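Local coordinates for choline binding protein PCPA (Streptococcus pneumoniae, PDB 4CP6) that is a choline-binding leucine-rich repeat protein and vaccine antigen of pneumococcus, probably displayed on the cell surface through cell-wall choline, at residues E249-L260 and L271-K282. Sequence-based numbering, arbitrary orientation. Where two conformers were deposited one is given.
Sequences ESYKTPKETKEL and LKKLELNEGLEK
Asn277 reaches across to the turn Pro254-Thr257, its side chain lying beside Pro254 O. CB points toward segment 249-260, and CG sits between the backbone N and the carbonyl carbon (chi1 56°), which places the amide between Thr253 OG1 and Thr257 O. CB lies 3.7 Å from Pro254 O, and CG comes closer to that same oxygen. OD1 accepts from Thr253 OG1 at 2.6 Å, the two side chains crossing at about a right angle. ND2 donates to Thr257 O over 3.0 Å, nearly straight at 169°, on a lone pair and in the amide plane of Asn277. It also donates to Glu278 O, here from above the carbonyl plane. Bonds at both ends thus fix the amide's rotation, a local feature of this pair of coils. Upstream, strands 250-252 and 273-275 run parallel, 8° apart, with Glu275 N to Tyr251 O at 2.9 Å as one of their backbone bonds. On the buried side, Thr253 CG2 meets Leu276 CD2 and Leu260 CD2 meets Leu280 CD1, both at 3.7 Å, while Phe288 packs against Leu260. Further on, Lys258 O accepts from both Glu281 N and Lys282 N. Successive coils stacked in parallel register, with leucines inside, are characteristic of a leucine-rich repeat solenoid, here of BspA type.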
loop_
_atom_site.group_PDB
_atom_site.type_symbol
_atom_site.label_atom_id
_atom_site.label_comp_id
_atom_site.label_asym_id
_atom_site.label_seq_id
_atom_site.Cartn_x
_atom_site.Cartn_y
_atom_site.Cartn_z
ATOM N N GLU A 249 -20.112 -2.473 -11.007
ATOM C CA GLU A 249 -20.962 -2.302 -9.826
ATOM C C GLU A 249 -21.029 -3.541 -8.963
ATOM O O GLU A 249 -21.337 -3.443 -7.769
ATOM C CB GLU A 249 -22.371 -1.827 -10.237
ATOM C CG GLU A 249 -22.370 -0.405 -10.763
ATOM C CD GLU A 249 -23.748 0.211 -10.959
ATOM O OE1 GLU A 249 -24.736 -0.340 -10.426
ATOM O OE2 GLU A 249 -23.830 1.278 -11.608
ATOM N N SER A 250 -20.794 -4.728 -9.540
ATOM C CA SER A 250 -20.868 -5.959 -8.766
ATOM C C SER A 250 -19.667 -6.820 -9.117
ATOM O O SER A 250 -19.105 -6.697 -10.208
ATOM C CB SER A 250 -22.158 -6.723 -9.053
ATOM O OG SER A 250 -22.202 -7.030 -10.437
ATOM N N TYR A 251 -19.285 -7.688 -8.203
ATOM C CA TYR A 251 -18.122 -8.558 -8.401
ATOM C C TYR A 251 -18.270 -9.783 -7.568
ATOM O O TYR A 251 -18.804 -9.723 -6.445
ATOM C CB TYR A 251 -16.825 -7.812 -7.996
ATOM C CG TYR A 251 -15.540 -8.578 -8.254
ATOM C CD1 TYR A 251 -15.044 -8.722 -9.544
ATOM C CD2 TYR A 251 -14.791 -9.105 -7.199
ATOM C CE1 TYR A 251 -13.867 -9.419 -9.788
ATOM C CE2 TYR A 251 -13.604 -9.795 -7.429
ATOM C CZ TYR A 251 -13.157 -9.957 -8.729
ATOM O OH TYR A 251 -12.000 -10.629 -8.983
ATOM N N LYS A 252 -17.783 -10.920 -8.108
ATOM C CA LYS A 252 -17.754 -12.175 -7.413
ATOM C C LYS A 252 -16.306 -12.668 -7.388
ATOM O O LYS A 252 -15.696 -12.799 -8.442
ATOM C CB LYS A 252 -18.626 -13.239 -8.114
ATOM C CG LYS A 252 -20.101 -12.865 -8.173
ATOM C CD LYS A 252 -20.930 -13.952 -8.866
ATOM C CE LYS A 252 -22.262 -13.401 -9.308
ATOM N NZ LYS A 252 -22.506 -13.690 -10.745
ATOM N N THR A 253 -15.746 -12.936 -6.201
ATOM C CA THR A 253 -14.392 -13.487 -6.152
ATOM C C THR A 253 -14.431 -14.910 -6.731
ATOM O O THR A 253 -15.418 -15.653 -6.583
ATOM C CB THR A 253 -13.843 -13.468 -4.727
ATOM O OG1 THR A 253 -14.754 -14.174 -3.854
ATOM C CG2 THR A 253 -13.598 -12.072 -4.230
ATOM N N PRO A 254 -13.323 -15.336 -7.365
ATOM C CA PRO A 254 -13.294 -16.700 -7.931
ATOM C C PRO A 254 -13.322 -17.775 -6.867
ATOM O O PRO A 254 -12.970 -17.542 -5.708
ATOM C CB PRO A 254 -11.981 -16.735 -8.730
ATOM C CG PRO A 254 -11.149 -15.615 -8.198
ATOM C CD PRO A 254 -12.090 -14.571 -7.644
ATOM N N LYS A 255 -13.784 -18.983 -7.249
ATOM C CA LYS A 255 -13.939 -20.082 -6.313
ATOM C C LYS A 255 -12.651 -20.503 -5.584
ATOM O O LYS A 255 -12.731 -21.058 -4.493
ATOM C CB LYS A 255 -14.591 -21.301 -7.004
ATOM C CG LYS A 255 -13.747 -21.922 -8.124
ATOM C CD LYS A 255 -14.359 -23.248 -8.582
ATOM C CE LYS A 255 -13.484 -23.950 -9.586
ATOM N NZ LYS A 255 -14.092 -25.237 -10.022
ATOM N N GLU A 256 -11.472 -20.223 -6.183
ATOM C CA GLU A 256 -10.180 -20.603 -5.614
ATOM C C GLU A 256 -9.717 -19.674 -4.508
ATOM O O GLU A 256 -8.792 -20.029 -3.816
ATOM C CB GLU A 256 -9.088 -20.550 -6.702
ATOM C CG GLU A 256 -9.261 -21.554 -7.843
ATOM C CD GLU A 256 -10.116 -21.092 -9.012
ATOM O OE1 GLU A 256 -10.539 -19.913 -9.026
ATOM O OE2 GLU A 256 -10.339 -21.912 -9.934
ATOM N N THR A 257 -10.332 -18.477 -4.368
ATOM C CA THR A 257 -9.837 -17.505 -3.392
ATOM C C THR A 257 -9.844 -18.028 -1.974
ATOM O O THR A 257 -10.879 -18.524 -1.510
ATOM C CB THR A 257 -10.593 -16.185 -3.493
ATOM O OG1 THR A 257 -10.935 -15.872 -4.842
ATOM C CG2 THR A 257 -9.835 -15.033 -2.868
ATOM N N LYS A 258 -8.707 -17.918 -1.277
ATOM C CA LYS A 258 -8.580 -18.311 0.130
ATOM C C LYS A 258 -8.435 -17.056 1.005
ATOM O O LYS A 258 -8.802 -17.073 2.187
ATOM C CB LYS A 258 -7.374 -19.207 0.350
ATOM C CG LYS A 258 -7.486 -20.520 -0.426
ATOM C CD LYS A 258 -6.463 -21.542 0.053
ATOM C CE LYS A 258 -6.884 -22.957 -0.287
ATOM N NZ LYS A 258 -6.298 -23.421 -1.575
ATOM N N GLU A 259 -7.868 -15.972 0.453
ATOM C CA GLU A 259 -7.719 -14.766 1.254
ATOM C C GLU A 259 -7.767 -13.518 0.429
ATOM O O GLU A 259 -7.325 -13.500 -0.742
ATOM C CB GLU A 259 -6.430 -14.807 2.092
ATOM C CG GLU A 259 -5.164 -14.712 1.284
ATOM C CD GLU A 259 -3.908 -14.664 2.136
ATOM O OE1 GLU A 259 -3.747 -13.722 2.949
ATOM O OE2 GLU A 259 -3.078 -15.584 1.977
ATOM N N LEU A 260 -8.252 -12.431 1.084
ATOM C CA LEU A 260 -8.178 -11.089 0.521
ATOM C C LEU A 260 -6.999 -10.452 1.217
ATOM O O LEU A 260 -6.961 -10.424 2.459
ATOM C CB LEU A 260 -9.443 -10.269 0.761
ATOM C CG LEU A 260 -10.745 -10.935 0.349
ATOM C CD1 LEU A 260 -11.889 -9.994 0.568
ATOM C CD2 LEU A 260 -10.727 -11.342 -1.127
ATOM N N LEU A 271 -17.484 -0.203 -6.609
ATOM C CA LEU A 271 -18.149 -1.452 -6.301
ATOM C C LEU A 271 -19.305 -1.294 -5.306
ATOM O O LEU A 271 -19.099 -0.762 -4.219
ATOM C CB LEU A 271 -17.076 -2.422 -5.755
ATOM C CG LEU A 271 -17.476 -3.856 -5.551
ATOM C CD1 LEU A 271 -17.926 -4.516 -6.873
ATOM C CD2 LEU A 271 -16.326 -4.658 -4.970
ATOM N N LYS A 272 -20.494 -1.830 -5.645
ATOM C CA LYS A 272 -21.660 -1.775 -4.774
ATOM C C LYS A 272 -22.013 -3.110 -4.181
ATOM O O LYS A 272 -22.537 -3.148 -3.072
ATOM C CB LYS A 272 -22.900 -1.258 -5.556
ATOM C CG LYS A 272 -22.754 0.167 -6.076
ATOM C CD LYS A 272 -24.034 0.636 -6.822
ATOM C CE LYS A 272 -23.936 2.125 -7.073
ATOM N NZ LYS A 272 -25.161 2.682 -7.731
ATOM N N LYS A 273 -21.778 -4.225 -4.898
ATOM C CA LYS A 273 -22.151 -5.541 -4.412
ATOM C C LYS A 273 -20.970 -6.485 -4.574
ATOM O O LYS A 273 -20.438 -6.617 -5.682
ATOM C CB LYS A 273 -23.385 -6.045 -5.192
ATOM C CG LYS A 273 -23.841 -7.453 -4.810
ATOM C CD LYS A 273 -25.131 -7.834 -5.527
ATOM C CE LYS A 273 -25.481 -9.278 -5.253
ATOM N NZ LYS A 273 -26.669 -9.716 -6.027
ATOM N N LEU A 274 -20.565 -7.116 -3.483
ATOM C CA LEU A 274 -19.431 -8.034 -3.507
ATOM C C LEU A 274 -19.867 -9.363 -2.959
ATOM O O LEU A 274 -20.410 -9.442 -1.842
ATOM C CB LEU A 274 -18.290 -7.449 -2.684
ATOM C CG LEU A 274 -17.047 -8.315 -2.510
ATOM C CD1 LEU A 274 -16.406 -8.680 -3.885
ATOM C CD2 LEU A 274 -16.033 -7.580 -1.675
ATOM N N GLU A 275 -19.684 -10.420 -3.756
ATOM C CA GLU A 275 -20.001 -11.755 -3.282
ATOM C C GLU A 275 -18.724 -12.520 -3.080
ATOM O O GLU A 275 -17.987 -12.703 -4.056
ATOM C CB GLU A 275 -20.935 -12.504 -4.232
ATOM C CG GLU A 275 -22.357 -12.000 -4.109
ATOM C CD GLU A 275 -23.285 -12.734 -5.041
ATOM O OE1 GLU A 275 -23.264 -12.418 -6.251
ATOM O OE2 GLU A 275 -23.925 -13.709 -4.587
ATOM N N LEU A 276 -18.417 -12.893 -1.837
ATOM C CA LEU A 276 -17.232 -13.701 -1.547
ATOM C C LEU A 276 -17.600 -15.154 -1.697
ATOM O O LEU A 276 -18.784 -15.540 -1.615
ATOM C CB LEU A 276 -16.628 -13.391 -0.182
ATOM C CG LEU A 276 -16.265 -11.916 0.026
ATOM C CD1 LEU A 276 -15.676 -11.692 1.385
ATOM C CD2 LEU A 276 -15.277 -11.419 -1.014
ATOM N N ASN A 277 -16.594 -15.969 -1.992
ATOM C CA ASN A 277 -16.838 -17.368 -2.293
ATOM C C ASN A 277 -16.642 -18.306 -1.106
ATOM O O ASN A 277 -15.762 -18.086 -0.265
ATOM C CB ASN A 277 -15.820 -17.808 -3.348
ATOM C CG ASN A 277 -14.381 -17.563 -2.910
ATOM O OD1 ASN A 277 -13.929 -16.421 -2.775
ATOM N ND2 ASN A 277 -13.637 -18.598 -2.560
ATOM N N GLU A 278 -17.393 -19.437 -1.080
ATOM C CA GLU A 278 -17.070 -20.471 -0.126
ATOM C C GLU A 278 -15.644 -20.935 -0.429
ATOM O O GLU A 278 -15.278 -21.103 -1.609
ATOM C CB GLU A 278 -18.017 -21.668 -0.252
ATOM C CG GLU A 278 -19.325 -21.452 0.469
ATOM C CD GLU A 278 -19.228 -20.920 1.888
ATOM O OE1 GLU A 278 -18.360 -21.388 2.663
ATOM O OE2 GLU A 278 -20.070 -20.057 2.217
ATOM N N GLY A 279 -14.870 -21.128 0.626
ATOM C CA GLY A 279 -13.467 -21.503 0.550
ATOM C C GLY A 279 -12.597 -20.347 1.031
ATOM O O GLY A 279 -11.466 -20.566 1.466
ATOM N N LEU A 280 -13.125 -19.106 0.958
ATOM C CA LEU A 280 -12.386 -17.932 1.458
ATOM C C LEU A 280 -12.318 -18.036 2.978
ATOM O O LEU A 280 -13.332 -18.250 3.654
ATOM C CB LEU A 280 -13.066 -16.651 1.009
ATOM C CG LEU A 280 -12.221 -15.396 1.161
ATOM C CD1 LEU A 280 -12.378 -14.514 -0.041
ATOM C CD2 LEU A 280 -12.595 -14.657 2.392
ATOM N N GLU A 281 -11.106 -17.924 3.520
ATOM C CA GLU A 281 -10.873 -18.074 4.953
ATOM C C GLU A 281 -10.521 -16.790 5.684
ATOM O O GLU A 281 -10.760 -16.708 6.885
ATOM C CB GLU A 281 -9.709 -19.042 5.216
ATOM C CG GLU A 281 -9.918 -20.436 4.639
ATOM C CD GLU A 281 -8.672 -21.307 4.593
ATOM O OE1 GLU A 281 -7.551 -20.792 4.815
ATOM O OE2 GLU A 281 -8.824 -22.515 4.307
ATOM N N LYS A 282 -9.886 -15.844 5.004
ATOM C CA LYS A 282 -9.357 -14.660 5.665
ATOM C C LYS A 282 -9.551 -13.393 4.888
ATOM O O LYS A 282 -9.307 -13.354 3.677
ATOM C CB LYS A 282 -7.849 -14.924 5.919
ATOM C CG LYS A 282 -7.069 -13.746 6.507
ATOM C CD LYS A 282 -5.641 -14.199 6.777
ATOM C CE LYS A 282 -4.852 -13.168 7.506
ATOM N NZ LYS A 282 -3.456 -13.650 7.720
HETATM O O HOH W 1 -21.855 -9.983 -6.867
HETATM O O HOH W 2 -17.716 -15.439 -5.019
HETATM O O HOH W 3 -14.157 -23.554 -2.906
HETATM O O HOH W 4 -2.117 -14.217 5.144
#